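Local coordinates for protein geranyltranstransferase (Marinomonas sp. MED121, PDB 4F62) that probably condenses isopentenyl diphosphate with allylic diphosphates to build isoprenoid chains, as a putative farnesyl-diphosphate synthase of the polyprenyl transferase family, at residues A[222-227]-A[257-262]; A[215-220]-A[263-268]; A[175-180]-A[247-252]; A[49-54]-A[284-289]. One frame throughout, in Å; residues are numbered along the deposited sequence.

Contact 1. Residues A[222-227]-A[257-262]; sequences DDIIDL and GAKALV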
loop_
_atom_site.group_PDB
_atom_site.type_symbol
_atom_site.label_atom_id
_atom_site.label_comp_id
_atom_site.label_asym_id
_atom_site.label_seq_id
_atom_site.Cartn_x
_atom_site.Cartn_y
_atom_site.Cartn_z
ATOM N N ASP A 222 -11.613 12.333 -23.920
ATOM C CA ASP A 222 -10.578 11.468 -24.485
ATOM C C ASP A 222 -11.054 10.621 -25.666
ATOM O O ASP A 222 -10.361 10.518 -26.679
ATOM C CB ASP A 222 -9.996 10.570 -23.404
ATOM C CG ASP A 222 -8.564 10.912 -23.096
ATOM O OD1 ASP A 222 -8.339 11.820 -22.264
ATOM O OD2 ASP A 222 -7.669 10.286 -23.708
ATOM N N ASP A 223 -12.235 10.021 -25.537
ATOM C CA ASP A 223 -12.817 9.233 -26.626
ATOM C C ASP A 223 -13.138 10.133 -27.811
ATOM O O ASP A 223 -13.007 9.730 -28.970
ATOM C CB ASP A 223 -14.103 8.532 -26.167
ATOM C CG ASP A 223 -13.846 7.344 -25.267
ATOM O OD1 ASP A 223 -12.680 6.898 -25.171
ATOM O OD2 ASP A 223 -14.824 6.843 -24.661
ATOM N N ILE A 224 -13.575 11.355 -27.517
ATOM C CA ILE A 224 -13.898 12.314 -28.569
ATOM C C ILE A 224 -12.619 12.688 -29.330
ATOM O O ILE A 224 -12.602 12.733 -30.557
ATOM C CB ILE A 224 -14.594 13.577 -27.989
ATOM C CG1 ILE A 224 -16.019 13.225 -27.537
ATOM C CG2 ILE A 224 -14.655 14.693 -29.027
ATOM C CD1 ILE A 224 -16.643 14.275 -26.638
ATOM N N ILE A 225 -11.542 12.917 -28.590
ATOM C CA ILE A 225 -10.246 13.222 -29.192
ATOM C C ILE A 225 -9.725 12.082 -30.082
ATOM O O ILE A 225 -9.242 12.325 -31.190
ATOM C CB ILE A 225 -9.207 13.581 -28.102
ATOM C CG1 ILE A 225 -9.616 14.881 -27.394
ATOM C CG2 ILE A 225 -7.820 13.727 -28.703
ATOM C CD1 ILE A 225 -8.728 15.257 -26.202
ATOM N N ASP A 226 -9.836 10.842 -29.606
ATOM C CA ASP A 226 -9.399 9.682 -30.383
ATOM C C ASP A 226 -10.111 9.576 -31.721
ATOM O O ASP A 226 -9.550 9.069 -32.696
ATOM C CB ASP A 226 -9.613 8.392 -29.595
ATOM C CG ASP A 226 -8.605 8.216 -28.487
ATOM O OD1 ASP A 226 -7.536 8.866 -28.550
ATOM O OD2 ASP A 226 -8.882 7.423 -27.560
ATOM N N LEU A 227 -11.351 10.055 -31.765
ATOM C CA LEU A 227 -12.152 10.015 -32.986
ATOM C C LEU A 227 -11.544 10.822 -34.130
ATOM O O LEU A 227 -11.959 10.685 -35.280
ATOM C CB LEU A 227 -13.574 10.508 -32.710
ATOM C CG LEU A 227 -14.643 9.423 -32.603
ATOM C CD1 LEU A 227 -16.035 10.034 -32.599
ATOM C CD2 LEU A 227 -14.499 8.452 -33.755
ATOM N N GLY A 257 -23.898 13.408 -28.810
ATOM C CA GLY A 257 -24.261 13.122 -27.432
ATOM C C GLY A 257 -23.076 13.141 -26.488
ATOM O O GLY A 257 -23.190 13.564 -25.321
ATOM N N ALA A 258 -21.932 12.676 -26.973
ATOM C CA ALA A 258 -20.722 12.672 -26.149
ATOM C C ALA A 258 -20.221 14.106 -25.944
ATOM O O ALA A 258 -19.807 14.481 -24.844
ATOM C CB ALA A 258 -19.644 11.822 -26.785
ATOM N N LYS A 259 -20.260 14.901 -27.011
ATOM C CA LYS A 259 -19.896 16.315 -26.919
ATOM C C LYS A 259 -20.801 17.070 -25.945
ATOM O O LYS A 259 -20.325 17.874 -25.136
ATOM C CB LYS A 259 -19.932 16.977 -28.306
ATOM C CG LYS A 259 -18.719 16.650 -29.166
ATOM C CD LYS A 259 -18.390 17.806 -30.091
ATOM C CE LYS A 259 -16.902 17.900 -30.365
ATOM N NZ LYS A 259 -16.479 16.959 -31.438
ATOM N N ALA A 260 -22.104 16.822 -26.031
ATOM C CA ALA A 260 -23.050 17.468 -25.130
ATOM C C ALA A 260 -22.773 17.059 -23.684
ATOM O O ALA A 260 -22.862 17.877 -22.768
ATOM C CB ALA A 260 -24.491 17.136 -25.520
ATOM N N LEU A 261 -22.431 15.791 -23.482
ATOM C CA LEU A 261 -22.168 15.292 -22.144
ATOM C C LEU A 261 -20.945 15.979 -21.533
ATOM O O LEU A 261 -20.953 16.328 -20.349
ATOM C CB LEU A 261 -21.982 13.774 -22.155
ATOM C CG LEU A 261 -21.592 13.181 -20.801
ATOM C CD1 LEU A 261 -22.612 13.552 -19.735
ATOM C CD2 LEU A 261 -21.458 11.666 -20.911
ATOM N N VAL A 262 -19.909 16.194 -22.335
ATOM C CA VAL A 262 -18.718 16.894 -21.856
ATOM C C VAL A 262 -19.077 18.300 -21.390
ATOM O O VAL A 262 -18.672 18.724 -20.304
ATOM C CB VAL A 262 -17.627 16.970 -22.941
ATOM C CG1 VAL A 262 -16.549 17.981 -22.551
ATOM C CG2 VAL A 262 -17.012 15.598 -23.156
#
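Ile224 turns CG1 anti to its own carbonyl carbon (chi1 -71°) and carries CD1 on in an extended course (chi2 165°), which delivers that methyl to the backbone of helix 249-273 at Ala258 and Lys259. There Ile224 CD1 lies 3.6 Å from Ala258 O and 3.7 Å from Lys259 N, while Ala258 CB flanks it at 3.9 Å. Further along the same helix, Val262 CG2 closes in on Ile224 CD1 at 3.7 Å. The bent chain of Lys259 passes beside the other branch with its amino end, NZ lying 3.8 Å from Ile224 CG2. The contact is made by van der Waals touches alone, a methyl resting on backbone polar atoms as well as on apolar side chains. Ile224 lies within the DDIID sequence, which matches the second aspartate-rich motif of the family; in relatives its aspartates serve magnesium-diphosphate binding, and here they take no part in the touch. The axes of the two short segments approach to 10.2 Å, with their directions at 140°. Val220, one turn back on helix 201-226, extends the seam by touching Ala258, Leu261 and Val262, and Asp223 OD2 bonds to Tyr249 N at the start of helix 249-273.

Contact 2. Residues A[215-220]-A[263-268]; sequences GLAFQV and VRLHEQ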
loop_
_atom_site.group_PDB
_atom_site.type_symbol
_atom_site.label_atom_id
_atom_site.label_comp_id
_atom_site.label_asym_id
_atom_site.label_seq_id
_atom_site.Cartn_x
_atom_site.Cartn_y
_atom_site.Cartn_z
ATOM N N GLY A 215 -13.806 14.106 -13.547
ATOM C CA GLY A 215 -13.261 12.788 -13.837
ATOM C C GLY A 215 -13.923 12.122 -15.027
ATOM O O GLY A 215 -13.250 11.595 -15.923
ATOM N N LEU A 216 -15.249 12.136 -15.052
ATOM C CA LEU A 216 -15.952 11.540 -16.175
ATOM C C LEU A 216 -15.704 12.363 -17.449
ATOM O O LEU A 216 -15.391 11.802 -18.508
ATOM C CB LEU A 216 -17.451 11.415 -15.864
ATOM C CG LEU A 216 -18.344 10.729 -16.901
ATOM C CD1 LEU A 216 -17.748 9.390 -17.353
ATOM C CD2 LEU A 216 -19.749 10.529 -16.320
ATOM N N ALA A 217 -15.816 13.688 -17.344
ATOM C CA ALA A 217 -15.669 14.561 -18.511
ATOM C C ALA A 217 -14.368 14.320 -19.274
ATOM O O ALA A 217 -14.351 14.323 -20.513
ATOM C CB ALA A 217 -15.775 16.026 -18.110
ATOM N N PHE A 218 -13.282 14.094 -18.545
ATOM C CA PHE A 218 -12.004 13.898 -19.220
ATOM C C PHE A 218 -11.958 12.561 -19.964
ATOM O O PHE A 218 -11.368 12.473 -21.043
ATOM C CB PHE A 218 -10.811 14.126 -18.268
ATOM C CG PHE A 218 -10.153 12.873 -17.770
ATOM C CD1 PHE A 218 -9.274 12.145 -18.584
ATOM C CD2 PHE A 218 -10.353 12.457 -16.459
ATOM C CE1 PHE A 218 -8.656 10.993 -18.111
ATOM C CE2 PHE A 218 -9.735 11.310 -15.971
ATOM C CZ PHE A 218 -8.883 10.576 -16.794
ATOM N N GLN A 219 -12.597 11.530 -19.411
ATOM C CA GLN A 219 -12.692 10.262 -20.133
ATOM C C GLN A 219 -13.553 10.385 -21.385
ATOM O O GLN A 219 -13.191 9.861 -22.446
ATOM C CB GLN A 219 -13.201 9.138 -19.220
ATOM C CG GLN A 219 -12.210 8.743 -18.120
ATOM C CD GLN A 219 -11.024 7.923 -18.635
ATOM O OE1 GLN A 219 -10.873 7.700 -19.838
ATOM N NE2 GLN A 219 -10.184 7.466 -17.712
ATOM N N VAL A 220 -14.690 11.073 -21.272
ATOM C CA VAL A 220 -15.535 11.295 -22.447
ATOM C C VAL A 220 -14.774 12.084 -23.501
ATOM O O VAL A 220 -14.750 11.710 -24.678
ATOM C CB VAL A 220 -16.850 12.038 -22.100
ATOM C CG1 VAL A 220 -17.756 12.149 -23.349
ATOM C CG2 VAL A 220 -17.574 11.319 -20.968
ATOM N N VAL A 263 -19.860 19.005 -22.198
ATOM C CA VAL A 263 -20.283 20.353 -21.853
ATOM C C VAL A 263 -21.120 20.358 -20.571
ATOM O O VAL A 263 -20.895 21.175 -19.677
ATOM C CB VAL A 263 -21.046 21.026 -23.005
ATOM C CG1 VAL A 263 -21.779 22.264 -22.504
ATOM C CG2 VAL A 263 -20.083 21.394 -24.128
ATOM N N ARG A 264 -22.056 19.422 -20.459
ATOM C CA ARG A 264 -22.885 19.359 -19.257
ATOM C C ARG A 264 -22.077 19.073 -17.993
ATOM O O ARG A 264 -22.305 19.684 -16.950
ATOM C CB ARG A 264 -23.990 18.317 -19.392
ATOM C CG ARG A 264 -24.735 18.099 -18.090
ATOM C CD ARG A 264 -25.721 16.970 -18.189
ATOM N NE ARG A 264 -26.205 16.539 -16.877
ATOM C CZ ARG A 264 -27.182 17.140 -16.201
ATOM N NH1 ARG A 264 -27.560 16.657 -15.023
ATOM N NH2 ARG A 264 -27.790 18.213 -16.706
ATOM N N LEU A 265 -21.150 18.129 -18.077
ATOM C CA LEU A 265 -20.326 17.774 -16.925
ATOM C C LEU A 265 -19.439 18.964 -16.523
ATOM O O LEU A 265 -19.265 19.253 -15.343
ATOM C CB LEU A 265 -19.468 16.545 -17.235
ATOM C CG LEU A 265 -20.252 15.235 -17.410
ATOM C CD1 LEU A 265 -19.317 14.129 -17.866
ATOM C CD2 LEU A 265 -20.925 14.828 -16.102
ATOM N N HIS A 266 -18.897 19.649 -17.521
ATOM C CA HIS A 266 -18.067 20.816 -17.290
ATOM C C HIS A 266 -18.862 21.890 -16.546
ATOM O O HIS A 266 -18.391 22.451 -15.550
ATOM C CB HIS A 266 -17.555 21.354 -18.627
ATOM C CG HIS A 266 -16.425 22.342 -18.474
ATOM N ND1 HIS A 266 -15.530 22.582 -19.505
ATOM C CD2 HIS A 266 -16.056 23.108 -17.450
ATOM C CE1 HIS A 266 -14.656 23.481 -19.091
ATOM N NE2 HIS A 266 -14.937 23.825 -17.854
ATOM N N GLU A 267 -20.063 22.173 -17.035
ATOM C CA GLU A 267 -20.950 23.146 -16.398
ATOM C C GLU A 267 -21.316 22.748 -14.976
ATOM O O GLU A 267 -21.375 23.594 -14.084
ATOM C CB GLU A 267 -22.225 23.330 -17.219
ATOM C CG GLU A 267 -21.982 23.991 -18.556
ATOM C CD GLU A 267 -23.235 24.065 -19.407
ATOM O OE1 GLU A 267 -24.224 23.356 -19.098
ATOM O OE2 GLU A 267 -23.217 24.838 -20.390
ATOM N N GLN A 268 -21.579 21.461 -14.771
ATOM C CA GLN A 268 -21.917 20.956 -13.452
ATOM C C GLN A 268 -20.754 21.141 -12.491
ATOM O O GLN A 268 -20.955 21.500 -11.329
ATOM C CB GLN A 268 -22.257 19.469 -13.514
ATOM C CG GLN A 268 -23.667 19.167 -13.980
ATOM C CD GLN A 268 -23.984 17.691 -13.849
ATOM O OE1 GLN A 268 -23.102 16.840 -13.997
ATOM N NE2 GLN A 268 -25.239 17.379 -13.545
#
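Leu216 O accepts the amide of Val220 at 2.9 Å (N to O), an ordinary helical bond in the turn that presents Leu216 and Ala217 to Leu265. The side chains that meet across the interface are all apolar, and Leu265 carries the contact. Its CG stands anti to its carbonyl carbon (chi1 -68°) and CD1 reaches forward into the shallow seat made by the two neighbours on helix 201-226. That methyl, Leu265 CD1, rests on the backbone 3.6 Å from Ala217 N and comes to 3.7 Å from Leu216 CG, with Leu216 CB and CD2 also close by. Behind the tip, Leu265 CB lies 3.8 Å from Ala217 CB. The small alanine lets the backbones draw together, with the alpha carbons of Ala217 and Leu265 just 5.9 Å apart. The two leucines meet at a slant, the branched end of Leu216 resting on the outer methyl of Leu265. The pair joins two helices of the all-helical isoprenoid synthase fold: helix 201-226, which carries the second aspartate-rich motif further on, and the following long helix 249-273. Leu216 and Val220 also lean on Tyr249, Leu216 touches Glu174 of helix 170-194, and Ala217 reaches Ile291 of helix 281-291. On the same helix, Gln219 turns to helix 170-194 instead, where its NE2 bonds to Thr181 OG1.

Contact 3. Residues A[175-180]-A[247-252]; sequences QMHVHK and ATYPKL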
loop_
_atom_site.group_PDB
_atom_site.type_symbol
_atom_site.label_atom_id
_atom_site.label_comp_id
_atom_site.label_asym_id
_atom_site.label_seq_id
_atom_site.Cartn_x
_atom_site.Cartn_y
_atom_site.Cartn_z
ATOM N N GLN A 175 -19.372 3.211 -14.862
ATOM C CA GLN A 175 -18.924 2.535 -13.641
ATOM C C GLN A 175 -17.424 2.222 -13.672
ATOM O O GLN A 175 -16.704 2.416 -12.680
ATOM C CB GLN A 175 -19.714 1.242 -13.411
ATOM C CG GLN A 175 -19.179 0.428 -12.204
ATOM C CD GLN A 175 -20.072 -0.744 -11.850
ATOM O OE1 GLN A 175 -20.088 -1.763 -12.547
ATOM N NE2 GLN A 175 -20.842 -0.598 -10.772
ATOM N N MET A 176 -16.957 1.741 -14.820
ATOM C CA MET A 176 -15.551 1.396 -14.989
ATOM C C MET A 176 -14.641 2.611 -14.789
ATOM O O MET A 176 -13.637 2.533 -14.077
ATOM C CB MET A 176 -15.322 0.789 -16.378
ATOM C CG MET A 176 -13.976 0.132 -16.558
ATOM S SD MET A 176 -12.742 1.299 -17.138
ATOM C CE MET A 176 -13.033 1.112 -18.923
ATOM N N HIS A 177 -14.986 3.729 -15.423
ATOM C CA HIS A 177 -14.146 4.919 -15.339
ATOM C C HIS A 177 -14.169 5.540 -13.952
ATOM O O HIS A 177 -13.147 6.042 -13.474
ATOM C CB HIS A 177 -14.541 5.961 -16.395
ATOM C CG HIS A 177 -14.116 5.599 -17.779
ATOM N ND1 HIS A 177 -14.897 5.814 -18.885
ATOM C CD2 HIS A 177 -12.971 5.018 -18.240
ATOM C CE1 HIS A 177 -14.267 5.397 -19.975
ATOM N NE2 HIS A 177 -13.090 4.904 -19.589
ATOM N N VAL A 178 -15.338 5.527 -13.323
ATOM C CA VAL A 178 -15.490 6.086 -11.981
ATOM C C VAL A 178 -14.560 5.389 -10.981
ATOM O O VAL A 178 -14.023 6.020 -10.069
ATOM C CB VAL A 178 -16.971 6.043 -11.546
ATOM C CG1 VAL A 178 -17.121 6.300 -10.071
ATOM C CG2 VAL A 178 -17.761 7.076 -12.338
ATOM N N HIS A 179 -14.341 4.093 -11.180
ATOM C CA HIS A 179 -13.407 3.340 -10.340
ATOM C C HIS A 179 -11.966 3.539 -10.815
ATOM O O HIS A 179 -11.079 3.893 -10.029
ATOM C CB HIS A 179 -13.772 1.852 -10.339
ATOM C CG HIS A 179 -15.005 1.534 -9.538
ATOM N ND1 HIS A 179 -16.279 1.761 -10.007
ATOM C CD2 HIS A 179 -15.145 1.024 -8.292
ATOM C CE1 HIS A 179 -17.161 1.390 -9.092
ATOM N NE2 HIS A 179 -16.491 0.939 -8.037
ATOM N N LYS A 180 -11.744 3.343 -12.117
ATOM C CA LYS A 180 -10.390 3.285 -12.667
ATOM C C LYS A 180 -9.618 4.603 -12.579
ATOM O O LYS A 180 -8.426 4.604 -12.268
ATOM C CB LYS A 180 -10.411 2.796 -14.119
ATOM C CG LYS A 180 -9.026 2.528 -14.672
ATOM C CD LYS A 180 -9.065 2.116 -16.143
ATOM C CE LYS A 180 -7.674 1.680 -16.599
ATOM N NZ LYS A 180 -7.589 1.431 -18.064
ATOM N N ALA A 247 -16.047 -0.478 -26.504
ATOM C CA ALA A 247 -16.997 0.555 -26.065
ATOM C C ALA A 247 -16.379 1.939 -25.796
ATOM O O ALA A 247 -15.372 2.063 -25.099
ATOM C CB ALA A 247 -17.770 0.079 -24.833
ATOM N N THR A 248 -17.016 2.973 -26.350
ATOM C CA THR A 248 -16.607 4.364 -26.171
ATOM C C THR A 248 -17.863 5.231 -26.014
ATOM O O THR A 248 -18.950 4.837 -26.441
ATOM C CB THR A 248 -15.823 4.892 -27.401
ATOM O OG1 THR A 248 -16.729 5.116 -28.487
ATOM C CG2 THR A 248 -14.748 3.913 -27.851
ATOM N N TYR A 249 -17.720 6.418 -25.437
ATOM C CA TYR A 249 -18.863 7.330 -25.345
ATOM C C TYR A 249 -19.498 7.748 -26.683
ATOM O O TYR A 249 -20.727 7.781 -26.786
ATOM C CB TYR A 249 -18.557 8.531 -24.436
ATOM C CG TYR A 249 -18.287 8.087 -23.009
ATOM C CD1 TYR A 249 -19.332 7.802 -22.134
ATOM C CD2 TYR A 249 -16.983 7.898 -22.560
ATOM C CE1 TYR A 249 -19.082 7.357 -20.825
ATOM C CE2 TYR A 249 -16.722 7.465 -21.261
ATOM C CZ TYR A 249 -17.774 7.197 -20.399
ATOM O OH TYR A 249 -17.502 6.760 -19.119
ATOM N N PRO A 250 -18.674 8.066 -27.711
ATOM C CA PRO A 250 -19.288 8.424 -28.997
ATOM C C PRO A 250 -20.058 7.273 -29.616
ATOM O O PRO A 250 -21.066 7.508 -30.281
ATOM C CB PRO A 250 -18.089 8.776 -29.879
ATOM C CG PRO A 250 -17.055 9.252 -28.916
ATOM C CD PRO A 250 -17.236 8.392 -27.691
ATOM N N LYS A 251 -19.606 6.040 -29.417
ATOM C CA LYS A 251 -20.382 4.907 -29.931
ATOM C C LYS A 251 -21.676 4.709 -29.152
ATOM O O LYS A 251 -22.687 4.316 -29.720
ATOM C CB LYS A 251 -19.544 3.622 -29.950
ATOM C CG LYS A 251 -18.617 3.576 -31.147
ATOM C CD LYS A 251 -17.284 2.937 -30.822
ATOM C CE LYS A 251 -17.297 1.447 -31.087
ATOM N NZ LYS A 251 -15.930 0.870 -30.915
ATOM N N LEU A 252 -21.647 5.000 -27.857
ATOM C CA LEU A 252 -22.828 4.781 -27.027
ATOM C C LEU A 252 -23.820 5.946 -27.073
ATOM O O LEU A 252 -25.020 5.749 -26.897
ATOM C CB LEU A 252 -22.417 4.473 -25.577
ATOM C CG LEU A 252 -21.700 3.135 -25.367
ATOM C CD1 LEU A 252 -21.024 3.073 -23.989
ATOM C CD2 LEU A 252 -22.682 1.979 -25.541
#
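His177 and Tyr249 bridge two backbones that stay well apart, the nearest alpha carbons being those of His177 and Thr248 at 11.1 Å. The side chains approach from opposite directions and meet at ring edges. Tyr249 holds CG anti to its carbonyl carbon (chi1 -63°), which sends the ring out from the first turn of its helix to the histidine. His177 ND1 and Tyr249 OH are joined by a hydrogen bond of 2.8 Å that is nearly straight (169°), and either may be the donor. The hydroxyl sits near the plane of the imidazole, and the nitrogen lies near the plane of the phenol. Neither ring covers the other: their centroids are 5.5 Å apart and the planes are inclined by 34°, with Tyr249 CE2 coming to 3.5 Å from His177 CE1. The bond ties helix 170-194 to the start of helix 249-273 within the all-helical prenyl synthase fold. Thr248 caps that helix: its OG1 accepts from Lys251 N at 3.2 Å. Leu170 and Leu173 of helix 170-194 also touch the tyrosine side chain. A phenylalanine here would keep the ring but would probably leave His177 ND1 without its mate and the imidazole freer to turn. Within the histidine's own helix, a wider pi-type turn begins at Val178. Gln175 O accepts from both His179 N and His179 ND1, from opposite faces of its plane, the ND1 bond being the shorter at 2.8 Å. His179 NE2 goes on to Tyr27 OH of the second subunit.

Contact 4. Residues A[49-54]-A[284-289]; sequences RPMLTY and TDLANY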
loop_
_atom_site.group_PDB
_atom_site.type_symbol
_atom_site.label_atom_id
_atom_site.label_comp_id
_atom_site.label_asym_id
_atom_site.label_seq_id
_atom_site.Cartn_x
_atom_site.Cartn_y
_atom_site.Cartn_z
ATOM N N ARG A 49 -3.161 15.347 -10.189
ATOM C CA ARG A 49 -3.713 15.007 -8.880
ATOM C C ARG A 49 -3.136 15.861 -7.744
ATOM O O ARG A 49 -3.889 16.374 -6.909
ATOM C CB ARG A 49 -3.625 13.490 -8.629
ATOM C CG ARG A 49 -4.544 12.723 -9.605
ATOM C CD ARG A 49 -4.166 11.251 -9.792
ATOM N NE ARG A 49 -4.864 10.670 -10.951
ATOM C CZ ARG A 49 -4.539 10.900 -12.223
ATOM N NH1 ARG A 49 -3.520 11.704 -12.518
ATOM N NH2 ARG A 49 -5.229 10.325 -13.202
ATOM N N PRO A 50 -1.803 16.024 -7.696
ATOM C CA PRO A 50 -1.328 17.062 -6.768
ATOM C C PRO A 50 -1.960 18.448 -6.983
ATOM O O PRO A 50 -2.367 19.069 -5.995
ATOM C CB PRO A 50 0.178 17.099 -7.039
ATOM C CG PRO A 50 0.497 15.641 -7.313
ATOM C CD PRO A 50 -0.701 15.153 -8.151
ATOM N N MET A 51 -2.058 18.924 -8.221
ATOM C CA MET A 51 -2.665 20.235 -8.458
ATOM C C MET A 51 -4.079 20.348 -7.874
ATOM O O MET A 51 -4.405 21.334 -7.222
ATOM C CB MET A 51 -2.652 20.594 -9.952
ATOM C CG MET A 51 -1.242 20.804 -10.489
ATOM S SD MET A 51 -1.151 21.541 -12.135
ATOM C CE MET A 51 -1.840 20.215 -13.112
ATOM N N LEU A 52 -4.912 19.334 -8.098
ATOM C CA LEU A 52 -6.257 19.312 -7.527
ATOM C C LEU A 52 -6.216 19.336 -6.004
ATOM O O LEU A 52 -7.035 19.994 -5.368
ATOM C CB LEU A 52 -7.006 18.050 -7.965
ATOM C CG LEU A 52 -7.474 18.010 -9.420
ATOM C CD1 LEU A 52 -7.971 16.604 -9.744
ATOM C CD2 LEU A 52 -8.570 19.053 -9.670
ATOM N N THR A 53 -5.273 18.604 -5.419
ATOM C CA THR A 53 -5.154 18.532 -3.962
ATOM C C THR A 53 -4.833 19.900 -3.370
ATOM O O THR A 53 -5.482 20.356 -2.416
ATOM C CB THR A 53 -4.069 17.526 -3.549
ATOM O OG1 THR A 53 -4.308 16.285 -4.227
ATOM C CG2 THR A 53 -4.087 17.281 -2.023
ATOM N N TYR A 54 -3.837 20.570 -3.938
ATOM C CA TYR A 54 -3.456 21.878 -3.422
ATOM C C TYR A 54 -4.566 22.892 -3.670
ATOM O O TYR A 54 -4.779 23.785 -2.845
ATOM C CB TYR A 54 -2.161 22.369 -4.068
ATOM C CG TYR A 54 -0.925 21.617 -3.635
ATOM C CD1 TYR A 54 -0.478 21.671 -2.315
ATOM C CD2 TYR A 54 -0.183 20.875 -4.549
ATOM C CE1 TYR A 54 0.670 20.987 -1.912
ATOM C CE2 TYR A 54 0.971 20.190 -4.156
ATOM C CZ TYR A 54 1.394 20.252 -2.845
ATOM O OH TYR A 54 2.536 19.581 -2.468
ATOM N N THR A 284 -11.391 26.026 -11.078
ATOM C CA THR A 284 -12.084 26.342 -12.314
ATOM C C THR A 284 -11.123 26.183 -13.489
ATOM O O THR A 284 -11.448 25.527 -14.489
ATOM C CB THR A 284 -12.647 27.765 -12.273
ATOM O OG1 THR A 284 -13.557 27.875 -11.169
ATOM C CG2 THR A 284 -13.367 28.092 -13.579
ATOM N N ASP A 285 -9.934 26.773 -13.364
ATOM C CA ASP A 285 -8.914 26.660 -14.406
ATOM C C ASP A 285 -8.534 25.198 -14.659
ATOM O O ASP A 285 -8.413 24.777 -15.811
ATOM C CB ASP A 285 -7.665 27.465 -14.044
ATOM C CG ASP A 285 -7.911 28.957 -14.043
ATOM O OD1 ASP A 285 -8.924 29.398 -14.621
ATOM O OD2 ASP A 285 -7.077 29.689 -13.471
ATOM N N LEU A 286 -8.353 24.435 -13.583
ATOM C CA LEU A 286 -8.002 23.009 -13.678
ATOM C C LEU A 286 -9.081 22.179 -14.355
ATOM O O LEU A 286 -8.785 21.146 -14.964
ATOM C CB LEU A 286 -7.718 22.399 -12.296
ATOM C CG LEU A 286 -6.339 22.686 -11.687
ATOM C CD1 LEU A 286 -6.247 22.141 -10.269
ATOM C CD2 LEU A 286 -5.249 22.080 -12.556
ATOM N N ALA A 287 -10.331 22.610 -14.230
ATOM C CA ALA A 287 -11.426 21.891 -14.873
ATOM C C ALA A 287 -11.200 21.919 -16.385
ATOM O O ALA A 287 -11.196 20.871 -17.047
ATOM C CB ALA A 287 -12.767 22.513 -14.518
ATOM N N ASN A 288 -10.988 23.117 -16.920
ATOM C CA ASN A 288 -10.776 23.285 -18.358
ATOM C C ASN A 288 -9.527 22.553 -18.861
ATOM O O ASN A 288 -9.564 21.887 -19.896
ATOM C CB ASN A 288 -10.726 24.772 -18.724
ATOM C CG ASN A 288 -11.755 25.596 -17.953
ATOM O OD1 ASN A 288 -12.663 25.043 -17.324
ATOM N ND2 ASN A 288 -11.608 26.924 -17.989
ATOM N N TYR A 289 -8.427 22.669 -18.119
ATOM C CA TYR A 289 -7.169 22.016 -18.488
ATOM C C TYR A 289 -7.265 20.479 -18.543
ATOM O O TYR A 289 -6.862 19.861 -19.535
ATOM C CB TYR A 289 -6.064 22.430 -17.517
ATOM C CG TYR A 289 -4.738 21.738 -17.742
ATOM C CD1 TYR A 289 -4.007 21.954 -18.906
ATOM C CD2 TYR A 289 -4.203 20.891 -16.778
ATOM C CE1 TYR A 289 -2.782 21.331 -19.110
ATOM C CE2 TYR A 289 -2.982 20.269 -16.970
ATOM C CZ TYR A 289 -2.276 20.489 -18.138
ATOM O OH TYR A 289 -1.062 19.866 -18.328
#
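An antiparallel helix pair joins Met51 and Leu52 to Leu286 and Tyr289, bringing helix 48-60 against the late helix 281-291 in the isoprenoid synthase fold. The axes of the two short segments approach to 10.7 Å, with their directions at 158°. Leu286 carries the contact, its CG anti to the carbonyl carbon (chi1 -79°), and both its methyls meet Met51. Leu286 CD1 rests against the opposite backbone, 3.7 Å from Met51 O, and also reaches the next side chain, 3.9 Å from Leu52 CD2. Leu286 CD2 lies 3.9 Å from Met51 CE, the methionine chain bending at its last torsion (chi3 -68°) to bring the methyl round. The same Met51 CE approaches Tyr289 CE2 at 4.0 Å, obliquely to the ring, so one methyl fills the angle between leucine and tyrosine. An alanine in place of Leu286 would probably open a gap between the helices and leave Met51 CE with Tyr289 as its remaining partner across this contact. On the far side of helix 48-60, Arg49 O receives both Thr53 N and Thr53 OG1, from opposite faces of its plane, with the hydroxyl at 2.7 Å. Arg49 belongs to the GGKRIRP sequence, whose basic residues in relatives bind isopentenyl diphosphate, and its NH1 bonds here to a glycerol. Met51 borders helix 5-23 at Thr12, Leu52 packs on Ile185 of helix 170-194 and Tyr210 of helix 201-226, and Thr53 lies against Leu74 of helix 65-86.

Overall arrangement
Contacts 1 and 2 are successive steps of one seam between helices 201-226 and 249-273, their centres 9 Å apart and bridged by Val220. Contact 3 brings helix 170-194 to the start of helix 249-273. Its centre lies 11 Å from that of contact 1 and 12 Å from that of contact 2. Asp223 of contact 1 and Leu216 of contact 2 touch its Tyr249, so three consecutive long helices lock together beside the second aspartate-rich motif. The centre of contact 4 stands 14 Å from that of contact 2 and 20 Å or more from the others, and His266 brushes Ala287 between them. Along the chain contact 1 nests inside contact 2, contact 3 crosses both, and contact 4 encloses all, tying an early helix to the last modelled one.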